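Local coordinates for Esterase/lipase (Lactobacillus rhamnosus, PDB 4N5H), which probably hydrolyses carboxylic esters, and perhaps transfers their acyl groups, as an esterase of the alpha/beta-hydrolase fold, at residues 234-239 / 294-299; 251-256 / 263-268; 6-11 / 76-81; 71-76 / 82-87. The protein carries 1 engineered substitution. All coordinates share one frame; numbering follows the deposited sequence.

Contact 1 (234-239 / 294-299); sequences PFMLIG and NLEMLR
Met236 and Met297 carry most of this contact, in which a strand of the central sheet of the alpha/beta-hydrolase fold packs against a helix laid along one of its faces. Strand 235-239 and helix 294-299 run almost exactly antiparallel, at 176°, with their axes 10.4 Å apart. The side chain of Met236 stands straight out from the sheet: chi1 and chi2, both close to 180°, carry its sulfur to the helix backbone, and an equally extended chi3 sends CE on beyond it. SD rests 3.7 Å from Met297 CA, while the terminal methyl CE lies 3.9 Å from Met297 N. CE also touches the aliphatic part of Glu296, 4.1 Å from that residue's CG. Met297 answers differently: its extended chi1 and chi2 put SD 4.2 Å from Ile238 CD1, and the bend at chi3 (72°) then turns only the methyl CE. The two methionines thus slant across each other, one pressing on the helix and the other on the strand. Further out, Tyr88 and Leu92 of helix 86-94 and Ala181 of strand 179-183 pack on Met297, and Leu179 and Thr300 touch Met236, adding to the apolar surroundings of the pair. Glu296 shares only its methylene with this apolar layer; its carboxylate turns to the next strand, where OE1 forms a salt bridge with Lys266 NZ.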
# COMPACT_ATOMS: atom_id res chain seq x y z
N PRO A 234 -4.00 -12.35 40.39
CA PRO A 234 -3.62 -13.60 39.74
C PRO A 234 -2.84 -13.34 38.41
O PRO A 234 -3.01 -12.27 37.82
CB PRO A 234 -4.92 -14.28 39.40
CG PRO A 234 -5.95 -13.35 39.86
CD PRO A 234 -5.40 -12.05 40.24
N PHE A 235 -1.93 -14.26 38.14
CA PHE A 235 -1.06 -14.25 36.96
C PHE A 235 -1.44 -15.38 36.04
O PHE A 235 -2.03 -16.42 36.44
CB PHE A 235 0.38 -14.38 37.28
CG PHE A 235 0.99 -13.09 37.84
CD1 PHE A 235 0.68 -12.62 39.11
CD2 PHE A 235 1.88 -12.31 37.08
CE1 PHE A 235 1.24 -11.43 39.59
CE2 PHE A 235 2.44 -11.19 37.60
CZ PHE A 235 2.10 -10.70 38.82
N MET A 236 -1.11 -15.19 34.75
CA MET A 236 -1.21 -16.31 33.78
C MET A 236 0.08 -16.34 32.98
O MET A 236 0.50 -15.27 32.41
CB MET A 236 -2.39 -16.13 32.86
CG MET A 236 -2.56 -17.24 31.85
SD MET A 236 -3.97 -16.96 30.78
CE MET A 236 -3.87 -18.44 29.74
N LEU A 237 0.75 -17.47 32.95
CA LEU A 237 2.03 -17.58 32.32
C LEU A 237 1.85 -18.39 31.04
O LEU A 237 1.40 -19.53 31.10
CB LEU A 237 3.07 -18.25 33.20
CG LEU A 237 4.41 -18.54 32.61
CD1 LEU A 237 5.07 -17.22 32.16
CD2 LEU A 237 5.30 -19.27 33.65
N ILE A 238 2.20 -17.75 29.93
CA ILE A 238 2.06 -18.26 28.56
C ILE A 238 3.40 -18.41 27.92
O ILE A 238 4.24 -17.52 27.98
CB ILE A 238 1.18 -17.31 27.76
CG1 ILE A 238 -0.22 -17.24 28.34
CG2 ILE A 238 1.15 -17.65 26.28
CD1 ILE A 238 -1.05 -16.05 27.87
N GLY A 239 3.60 -19.54 27.22
CA GLY A 239 4.87 -19.76 26.53
C GLY A 239 4.97 -21.21 26.14
O GLY A 239 3.96 -21.83 25.73
N ASN A 294 -4.76 -17.05 22.95
CA ASN A 294 -5.27 -15.75 23.20
C ASN A 294 -6.70 -15.77 23.74
O ASN A 294 -7.06 -15.00 24.64
CB ASN A 294 -5.06 -14.86 21.98
CG ASN A 294 -3.56 -14.62 21.69
OD1 ASN A 294 -2.73 -14.65 22.59
ND2 ASN A 294 -3.26 -14.35 20.42
N LEU A 295 -7.53 -16.64 23.13
CA LEU A 295 -8.91 -16.84 23.69
C LEU A 295 -8.82 -17.45 25.07
O LEU A 295 -9.65 -17.05 25.95
CB LEU A 295 -9.72 -17.72 22.82
CG LEU A 295 -10.15 -17.14 21.47
CD1 LEU A 295 -10.98 -18.10 20.65
CD2 LEU A 295 -10.96 -15.83 21.63
N GLU A 296 -7.88 -18.37 25.34
CA GLU A 296 -7.80 -18.93 26.67
C GLU A 296 -7.46 -17.87 27.71
O GLU A 296 -8.01 -17.81 28.82
CB GLU A 296 -6.83 -20.09 26.70
CG GLU A 296 -6.81 -20.78 28.04
CD GLU A 296 -6.23 -22.22 27.94
OE1 GLU A 296 -6.37 -22.87 26.87
OE2 GLU A 296 -5.61 -22.64 28.96
N MET A 297 -6.57 -16.98 27.35
CA MET A 297 -6.28 -15.77 28.16
C MET A 297 -7.51 -14.92 28.41
O MET A 297 -7.78 -14.53 29.58
CB MET A 297 -5.15 -15.00 27.53
CG MET A 297 -4.80 -13.72 28.27
SD MET A 297 -3.59 -12.68 27.43
CE MET A 297 -4.59 -12.01 26.04
N LEU A 298 -8.26 -14.61 27.36
CA LEU A 298 -9.42 -13.72 27.49
C LEU A 298 -10.50 -14.44 28.32
O LEU A 298 -11.18 -13.77 29.16
CB LEU A 298 -9.98 -13.29 26.14
CG LEU A 298 -8.98 -12.36 25.41
CD1 LEU A 298 -9.54 -12.19 23.99
CD2 LEU A 298 -8.78 -11.01 26.09
N ARG A 299 -10.60 -15.75 28.14
CA ARG A 299 -11.59 -16.49 28.97
C ARG A 299 -11.20 -16.57 30.45
O ARG A 299 -12.11 -16.53 31.31
CB ARG A 299 -11.87 -17.87 28.43
CG ARG A 299 -12.58 -17.91 27.09
CD ARG A 299 -13.86 -17.09 26.99
NE ARG A 299 -13.78 -15.62 26.65
CZ ARG A 299 -13.66 -15.14 25.43
NH1 ARG A 299 -13.55 -16.02 24.40
NH2 ARG A 299 -13.65 -13.83 25.17

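Contact 2 (251-256 / 263-268); sequences ALLKVF and YTTKLW. With IPA (isopropyl alcohol), chain B.
Tyr263 and Phe256 bring together the last two elements of a beta-alpha-beta unit, made of strand 235-240, helix 246-258 and strand 263-268, at the edge of the hydrolase sheet. Tyr263 can be followed outward atom by atom. Its CB lies 4.0 Å from Phe256 CE2. A chi1 of 73° sets CG between the backbone N and the carbonyl carbon and lifts the ring toward the helix, where CG comes within 3.6 Å of Phe256 CD2. That carbon sits over one face of the tyrosine, displaced toward the rim; the two rings are oblique, their planes 36° apart and their centroids separated by 5.0 Å. Beyond CG the ring's two sides part company: CE2 touches Phe256 CB at 3.6 Å, while CE1 meets Leu253 CD2, also at 3.6 Å. In the ring plane, the methyl CG2 of Thr265 fills in at the edge. At the tip, OH is hydrogen-bonded to Asp257 OD1, just past the helical segment. With an alanine here, Phe256 and Leu253 would probably face a gap and Asp257 OD1 lack its hydroxyl partner. Farther along the strand, Leu253 CD1 and Leu267 CD1 continue the apolar seam. The strand's opposite face holds an isopropyl alcohol, probably from the crystallisation liquor: its C3 lies over the Trp268 ring and its O2 accepts a 2.7 Å hydrogen bond from Lys266 NZ, itself salt-bridged to Glu292 OE2.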
# COMPACT_ATOMS: atom_id res chain seq x y z
N ALA A 251 12.13 -20.44 35.64
CA ALA A 251 12.60 -19.66 36.80
C ALA A 251 11.45 -18.93 37.44
O ALA A 251 11.30 -18.91 38.69
CB ALA A 251 13.68 -18.68 36.42
N LEU A 252 10.60 -18.28 36.63
CA LEU A 252 9.44 -17.61 37.18
C LEU A 252 8.46 -18.49 37.91
O LEU A 252 7.89 -18.11 38.94
CB LEU A 252 8.65 -16.88 36.07
CG LEU A 252 7.56 -15.99 36.58
CD1 LEU A 252 8.05 -14.97 37.60
CD2 LEU A 252 7.03 -15.19 35.35
N LEU A 253 8.25 -19.72 37.42
CA LEU A 253 7.35 -20.56 38.14
C LEU A 253 7.87 -20.85 39.62
O LEU A 253 7.09 -20.92 40.54
CB LEU A 253 7.18 -21.88 37.42
CG LEU A 253 6.37 -21.88 36.13
CD1 LEU A 253 6.57 -23.24 35.46
CD2 LEU A 253 4.95 -21.58 36.45
N LYS A 254 9.14 -21.06 39.74
CA LYS A 254 9.72 -21.27 41.03
C LYS A 254 9.52 -20.06 41.94
O LYS A 254 9.25 -20.19 43.11
CB LYS A 254 11.21 -21.61 40.92
CG LYS A 254 11.44 -22.99 40.36
CD LYS A 254 12.92 -23.16 40.06
CE LYS A 254 13.12 -24.55 39.52
NZ LYS A 254 14.31 -24.47 38.65
N VAL A 255 9.70 -18.86 41.39
CA VAL A 255 9.37 -17.61 42.15
C VAL A 255 7.92 -17.52 42.54
O VAL A 255 7.58 -17.18 43.71
CB VAL A 255 9.76 -16.33 41.39
CG1 VAL A 255 9.35 -15.11 42.19
CG2 VAL A 255 11.22 -16.38 41.03
N PHE A 256 7.02 -17.89 41.60
CA PHE A 256 5.62 -17.92 41.89
C PHE A 256 5.33 -18.88 43.07
O PHE A 256 4.59 -18.54 44.01
CB PHE A 256 4.83 -18.39 40.71
CG PHE A 256 4.61 -17.35 39.56
CD1 PHE A 256 4.82 -15.97 39.71
CD2 PHE A 256 4.00 -17.80 38.38
CE1 PHE A 256 4.53 -15.11 38.65
CE2 PHE A 256 3.67 -16.92 37.35
CZ PHE A 256 3.91 -15.57 37.51
N TYR A 263 -1.68 -18.43 40.24
CA TYR A 263 -1.42 -18.45 38.77
C TYR A 263 -2.01 -19.63 38.07
O TYR A 263 -2.28 -20.68 38.68
CB TYR A 263 0.07 -18.30 38.48
CG TYR A 263 0.88 -19.49 38.80
CD1 TYR A 263 1.09 -20.49 37.87
CD2 TYR A 263 1.40 -19.69 40.10
CE1 TYR A 263 1.84 -21.59 38.20
CE2 TYR A 263 2.14 -20.80 40.43
CZ TYR A 263 2.38 -21.74 39.49
OH TYR A 263 3.12 -22.90 39.74
N THR A 264 -2.20 -19.47 36.74
CA THR A 264 -2.42 -20.57 35.81
C THR A 264 -1.41 -20.46 34.69
O THR A 264 -0.66 -19.46 34.57
CB THR A 264 -3.83 -20.50 35.24
OG1 THR A 264 -4.07 -19.21 34.55
CG2 THR A 264 -4.90 -20.65 36.33
N THR A 265 -1.32 -21.50 33.87
CA THR A 265 -0.35 -21.56 32.81
C THR A 265 -0.99 -21.99 31.53
O THR A 265 -1.99 -22.70 31.53
CB THR A 265 0.82 -22.49 33.09
OG1 THR A 265 0.29 -23.86 33.19
CG2 THR A 265 1.55 -22.13 34.36
N LYS A 266 -0.35 -21.61 30.44
CA LYS A 266 -0.63 -22.14 29.09
C LYS A 266 0.72 -22.30 28.44
O LYS A 266 1.17 -21.44 27.71
CB LYS A 266 -1.58 -21.27 28.26
CG LYS A 266 -1.87 -21.80 26.85
CD LYS A 266 -2.98 -22.70 26.78
CE LYS A 266 -3.43 -22.98 25.33
NZ LYS A 266 -4.27 -24.18 25.59
N LEU A 267 1.40 -23.40 28.75
CA LEU A 267 2.78 -23.64 28.28
C LEU A 267 2.74 -24.78 27.30
O LEU A 267 2.34 -25.91 27.67
CB LEU A 267 3.66 -24.03 29.47
CG LEU A 267 3.94 -22.86 30.42
CD1 LEU A 267 4.42 -23.38 31.76
CD2 LEU A 267 4.93 -21.88 29.83
N TRP A 268 3.10 -24.51 26.07
CA TRP A 268 3.00 -25.49 25.05
C TRP A 268 4.19 -26.49 25.16
O TRP A 268 5.37 -26.08 25.24
CB TRP A 268 2.98 -24.75 23.68
CG TRP A 268 1.70 -24.02 23.44
CD1 TRP A 268 1.34 -22.75 23.87
CD2 TRP A 268 0.55 -24.54 22.72
NE1 TRP A 268 0.10 -22.46 23.42
CE2 TRP A 268 -0.41 -23.52 22.72
CE3 TRP A 268 0.29 -25.75 22.06
CZ2 TRP A 268 -1.64 -23.67 22.13
CZ3 TRP A 268 -0.96 -25.90 21.46
CH2 TRP A 268 -1.88 -24.88 21.48
C1 IPA B . -2.13 -28.00 24.87
C2 IPA B . -1.59 -26.90 25.83
C3 IPA B . -0.83 -25.85 25.17
O2 IPA B . -2.55 -26.06 26.41

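Contact 3 (6-11 / 76-81); sequences AMLAKV and GWFYGD
Val11 comes down on the flat of the Phe78 ring. Its CG1 methyl is 3.9 Å from the ring centroid and only 11° off the normal, a CH-pi contact placed squarely over the face, and the two side chains meet at about a right angle. CG1 takes this place because it lies anti to the valine N (chi1 170°), directed out from the helix. One turn earlier, Leu8 approaches the same ring at a slant, with CD1 3.9 Å from Phe78 CE2. Gly76 O lies at the edge, in the ring plane; Tyr206 of helix 203-211 forms an edge-to-face pair with the ring. Trp15, further along helix 2-28, touches it as well. Were Phe78 an alanine, Val11 and Leu8 would probably lose the ring they rest on, and the N-terminal helix would be likely to hold this loop less firmly. Segment 76-81 begins inside the run His73-Gly74-Gly75-Gly76-Trp77, which matches the HGGGW motif that lines the oxyanion hole in related esterases. The long N-terminal helix, packed on this loop, may form part of a cap, as N-terminal helices do in the related hormone-sensitive-lipase group of the alpha/beta-hydrolase fold.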
# COMPACT_ATOMS: atom_id res chain seq x y z
N ALA A 6 30.92 0.26 21.25
CA ALA A 6 30.94 -0.96 20.47
C ALA A 6 29.83 -1.95 20.89
O ALA A 6 29.20 -2.58 20.04
CB ALA A 6 32.27 -1.67 20.61
N MET A 7 29.65 -2.13 22.21
CA MET A 7 28.64 -3.02 22.71
C MET A 7 27.24 -2.49 22.29
O MET A 7 26.39 -3.29 21.86
CB MET A 7 28.71 -3.17 24.22
CG MET A 7 29.76 -4.14 24.73
SD MET A 7 29.71 -4.38 26.55
CE MET A 7 30.03 -2.74 27.22
N LEU A 8 27.03 -1.17 22.39
CA LEU A 8 25.77 -0.58 21.98
C LEU A 8 25.54 -0.82 20.51
O LEU A 8 24.42 -1.15 20.07
CB LEU A 8 25.72 0.88 22.29
CG LEU A 8 24.48 1.63 21.83
CD1 LEU A 8 23.26 1.03 22.55
CD2 LEU A 8 24.57 3.13 22.10
N ALA A 9 26.60 -0.66 19.71
CA ALA A 9 26.48 -0.88 18.28
C ALA A 9 26.13 -2.33 17.93
O ALA A 9 25.33 -2.56 17.01
CB ALA A 9 27.74 -0.37 17.52
N LYS A 10 26.62 -3.29 18.69
CA LYS A 10 26.25 -4.68 18.50
C LYS A 10 24.74 -4.99 18.84
O LYS A 10 24.04 -5.75 18.13
CB LYS A 10 27.09 -5.53 19.39
CG LYS A 10 28.42 -5.92 18.73
CD LYS A 10 28.99 -7.16 19.39
CE LYS A 10 27.90 -8.23 19.50
NZ LYS A 10 28.39 -9.61 19.24
N VAL A 11 24.33 -4.44 19.97
CA VAL A 11 22.92 -4.59 20.38
C VAL A 11 22.03 -3.96 19.34
O VAL A 11 21.07 -4.58 18.87
CB VAL A 11 22.70 -3.93 21.76
CG1 VAL A 11 21.20 -3.86 22.09
CG2 VAL A 11 23.37 -4.73 22.84
N GLY A 76 13.36 -6.27 24.05
CA GLY A 76 14.62 -6.23 24.76
C GLY A 76 14.95 -4.97 25.48
O GLY A 76 16.15 -4.65 25.73
N TRP A 77 13.95 -4.12 25.78
CA TRP A 77 14.12 -2.78 26.38
C TRP A 77 14.76 -1.69 25.54
O TRP A 77 14.69 -0.50 25.88
CB TRP A 77 14.73 -2.88 27.83
CG TRP A 77 14.20 -3.88 28.80
CD1 TRP A 77 13.13 -3.72 29.62
CD2 TRP A 77 14.66 -5.22 29.05
NE1 TRP A 77 12.92 -4.81 30.34
CE2 TRP A 77 13.83 -5.76 30.03
CE3 TRP A 77 15.73 -5.98 28.54
CZ2 TRP A 77 14.00 -7.08 30.56
CZ3 TRP A 77 15.93 -7.23 29.05
CH2 TRP A 77 15.06 -7.80 30.06
N PHE A 78 15.28 -2.12 24.36
CA PHE A 78 16.03 -1.29 23.42
C PHE A 78 15.29 -0.99 22.12
O PHE A 78 15.70 -0.16 21.30
CB PHE A 78 17.35 -2.01 23.00
CG PHE A 78 18.51 -1.85 23.97
CD1 PHE A 78 18.67 -2.73 25.03
CD2 PHE A 78 19.43 -0.82 23.79
CE1 PHE A 78 19.76 -2.64 25.91
CE2 PHE A 78 20.51 -0.72 24.70
CZ PHE A 78 20.64 -1.60 25.73
N TYR A 79 14.14 -1.64 21.92
CA TYR A 79 13.48 -1.70 20.61
C TYR A 79 11.97 -1.67 20.81
O TYR A 79 11.40 -2.24 21.75
CB TYR A 79 13.86 -2.96 19.84
CG TYR A 79 13.11 -3.30 18.60
CD1 TYR A 79 12.14 -4.24 18.61
CD2 TYR A 79 13.28 -2.58 17.46
CE1 TYR A 79 11.41 -4.53 17.48
CE2 TYR A 79 12.53 -2.80 16.32
CZ TYR A 79 11.57 -3.81 16.33
OH TYR A 79 10.77 -4.11 15.20
N GLY A 80 11.31 -1.06 19.83
CA GLY A 80 9.84 -1.20 19.72
C GLY A 80 9.15 0.14 19.89
O GLY A 80 9.73 1.17 20.25
N ASP A 81 7.83 0.12 19.67
CA ASP A 81 7.02 1.30 19.84
C ASP A 81 5.55 0.89 19.96
O ASP A 81 5.29 -0.31 19.99
CB ASP A 81 7.22 2.34 18.70
CG ASP A 81 6.90 1.80 17.32
OD1 ASP A 81 6.01 0.92 17.18
OD2 ASP A 81 7.63 2.17 16.32

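Contact 4 (71-76 / 82-87); sequences DIHGGG and RNLNRN. With IPA (isopropyl alcohol), chain C.
Asp71 and Asn85 reach each other through complementary first torsions: the aspartate carboxylate swings anti to its own N (chi1 -171°), whereas Asn85 holds CG anti to the carbonyl carbon (chi1 -72°). The amide nitrogen ND2 then donates to Asp71 OD2 at 3.0 Å in a nearly straight bond, 165° at the hydrogen. The acceptor lies close to the amide plane and offers its syn lone pair. ND2 also donates to Asp145 OD2, at the end of strand 140-145, so this buried NH2 links two carboxylates and its rotation is fixed; their negative charge, if both are ionised, would be expected to polarise its N-H bonds. The other amide atom is engaged too: Asn85 OD1 accepts a bond from a water at 2.8 Å, and that water in turn takes the N-H of Gly74. His73 CB packs against ND2 at 3.6 Å. The imidazole is tied to its own loop, because ND1 donates to Gly74 O over 2.6 Å, in both the ring plane and the carbonyl plane, and Tyr104 stacks on the ring. Leu84 lays CD2 beside this bond, 3.6 Å from Gly74 O. Away from the loop, Arg86 NH1 and Arg86 N grip Asn83 O from opposite faces. At Gly75 the backbone angles would jam any side chain against the preceding carbonyl. A histidine followed by three glycines after a central strand matches the HGGG motif of related alpha/beta-hydrolase esterases, whose glycine N-H groups form the oxyanion hole; Gly74 also touches what is probably the nucleophile elbow, consistent with that role here.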
# COMPACT_ATOMS: atom_id res chain seq x y z
N ASP A 71 -1.68 -3.54 27.00
CA ASP A 71 -0.54 -4.25 26.45
C ASP A 71 0.78 -3.47 26.51
O ASP A 71 0.86 -2.31 26.09
CB ASP A 71 -0.80 -4.57 24.97
CG ASP A 71 0.25 -5.51 24.42
OD1 ASP A 71 0.47 -6.54 25.03
OD2 ASP A 71 0.88 -5.19 23.35
N ILE A 72 1.79 -4.16 27.03
CA ILE A 72 3.17 -3.64 27.12
C ILE A 72 4.01 -4.49 26.18
O ILE A 72 4.33 -5.65 26.44
CB ILE A 72 3.74 -3.70 28.51
CG1 ILE A 72 2.82 -3.02 29.50
CG2 ILE A 72 5.17 -3.10 28.52
CD1 ILE A 72 3.25 -3.24 30.96
N HIS A 73 4.48 -3.88 25.11
CA HIS A 73 5.27 -4.58 24.09
C HIS A 73 6.67 -4.91 24.53
O HIS A 73 7.16 -4.32 25.51
CB HIS A 73 5.31 -3.75 22.79
CG HIS A 73 6.20 -2.58 22.86
ND1 HIS A 73 7.60 -2.71 22.74
CD2 HIS A 73 5.95 -1.26 23.11
CE1 HIS A 73 8.14 -1.51 22.87
NE2 HIS A 73 7.17 -0.62 23.03
N GLY A 74 7.26 -5.87 23.85
CA GLY A 74 8.62 -6.28 24.06
C GLY A 74 9.61 -5.64 23.09
O GLY A 74 9.33 -4.59 22.49
N GLY A 75 10.78 -6.25 22.98
CA GLY A 75 11.90 -5.71 22.24
C GLY A 75 13.14 -5.45 23.07
O GLY A 75 13.96 -4.54 22.75
N GLY A 76 13.36 -6.27 24.05
CA GLY A 76 14.62 -6.23 24.76
C GLY A 76 14.95 -4.97 25.48
O GLY A 76 16.15 -4.65 25.73
N ARG A 82 4.63 1.84 20.08
CA ARG A 82 3.21 1.54 20.23
C ARG A 82 2.60 0.79 19.07
O ARG A 82 1.50 0.24 19.20
CB ARG A 82 2.42 2.82 20.48
CG ARG A 82 2.44 3.84 19.35
CD ARG A 82 1.65 5.10 19.74
NE ARG A 82 2.06 6.16 18.83
CZ ARG A 82 1.78 6.25 17.53
NH1 ARG A 82 0.81 5.56 16.94
NH2 ARG A 82 2.48 7.16 16.82
N ASN A 83 3.26 0.77 17.91
CA ASN A 83 2.72 0.04 16.76
C ASN A 83 3.20 -1.39 16.61
O ASN A 83 2.65 -2.18 15.80
CB ASN A 83 3.03 0.83 15.46
CG ASN A 83 2.29 2.15 15.40
OD1 ASN A 83 1.16 2.31 15.88
ND2 ASN A 83 2.98 3.18 14.89
N LEU A 84 4.22 -1.78 17.39
CA LEU A 84 4.83 -3.09 17.23
C LEU A 84 3.87 -4.24 17.32
O LEU A 84 3.93 -5.16 16.50
CB LEU A 84 6.02 -3.28 18.19
CG LEU A 84 6.76 -4.59 18.14
CD1 LEU A 84 7.44 -4.72 16.77
CD2 LEU A 84 7.86 -4.62 19.19
N ASN A 85 3.00 -4.20 18.36
CA ASN A 85 2.02 -5.26 18.57
C ASN A 85 0.65 -4.92 18.07
O ASN A 85 -0.37 -5.41 18.56
CB ASN A 85 1.96 -5.55 20.11
CG ASN A 85 3.20 -6.28 20.64
OD1 ASN A 85 4.13 -6.60 19.91
ND2 ASN A 85 3.18 -6.52 21.94
N ARG A 86 0.57 -4.10 17.01
CA ARG A 86 -0.73 -3.69 16.56
C ARG A 86 -1.67 -4.83 16.14
O ARG A 86 -2.86 -4.76 16.47
CB ARG A 86 -0.65 -2.63 15.50
CG ARG A 86 -0.09 -3.11 14.19
CD ARG A 86 0.30 -1.86 13.35
NE ARG A 86 0.99 -2.18 12.11
CZ ARG A 86 2.29 -2.33 11.98
NH1 ARG A 86 3.09 -2.24 13.01
NH2 ARG A 86 2.80 -2.60 10.78
N ASN A 87 -1.17 -5.87 15.46
CA ASN A 87 -2.09 -6.94 15.00
C ASN A 87 -2.60 -7.74 16.18
O ASN A 87 -3.77 -8.04 16.22
CB ASN A 87 -1.42 -7.84 13.99
CG ASN A 87 -1.44 -7.20 12.59
OD1 ASN A 87 -2.03 -6.09 12.35
ND2 ASN A 87 -0.80 -7.87 11.67
C1 IPA C . 6.12 -2.78 10.64
C2 IPA C . 6.80 -2.84 12.03
C3 IPA C . 7.90 -1.80 11.92
O2 IPA C . 5.85 -2.39 13.09
O HOH W 1 6.43 -7.30 21.29

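Overall arrangement
Contacts 1 and 2 meet the sheet through neighbouring strands, 235-240 and 263-268, paired by a probable hydrogen bond between Leu237 O and Lys266 N (2.8 Å); contact 4 reaches the same sheet through strand 66-72. Contact 1 is buried and made of thioethers and aliphatic carbon; contact 2 lies nearer the surface and is largely aromatic. Contacts 3 and 4 share Gly76 and interlock along the chain, with Asp81 O 3.3 Å from His73 CD2. Contact 4, closest to the chain's centre, is the polar one, built on an amide, a carboxylate and a water, whereas contact 3 is buried but purely apolar. Contacts 1 and 3 sit on opposite sides of the chain's centre, their own centres about 29 Å apart.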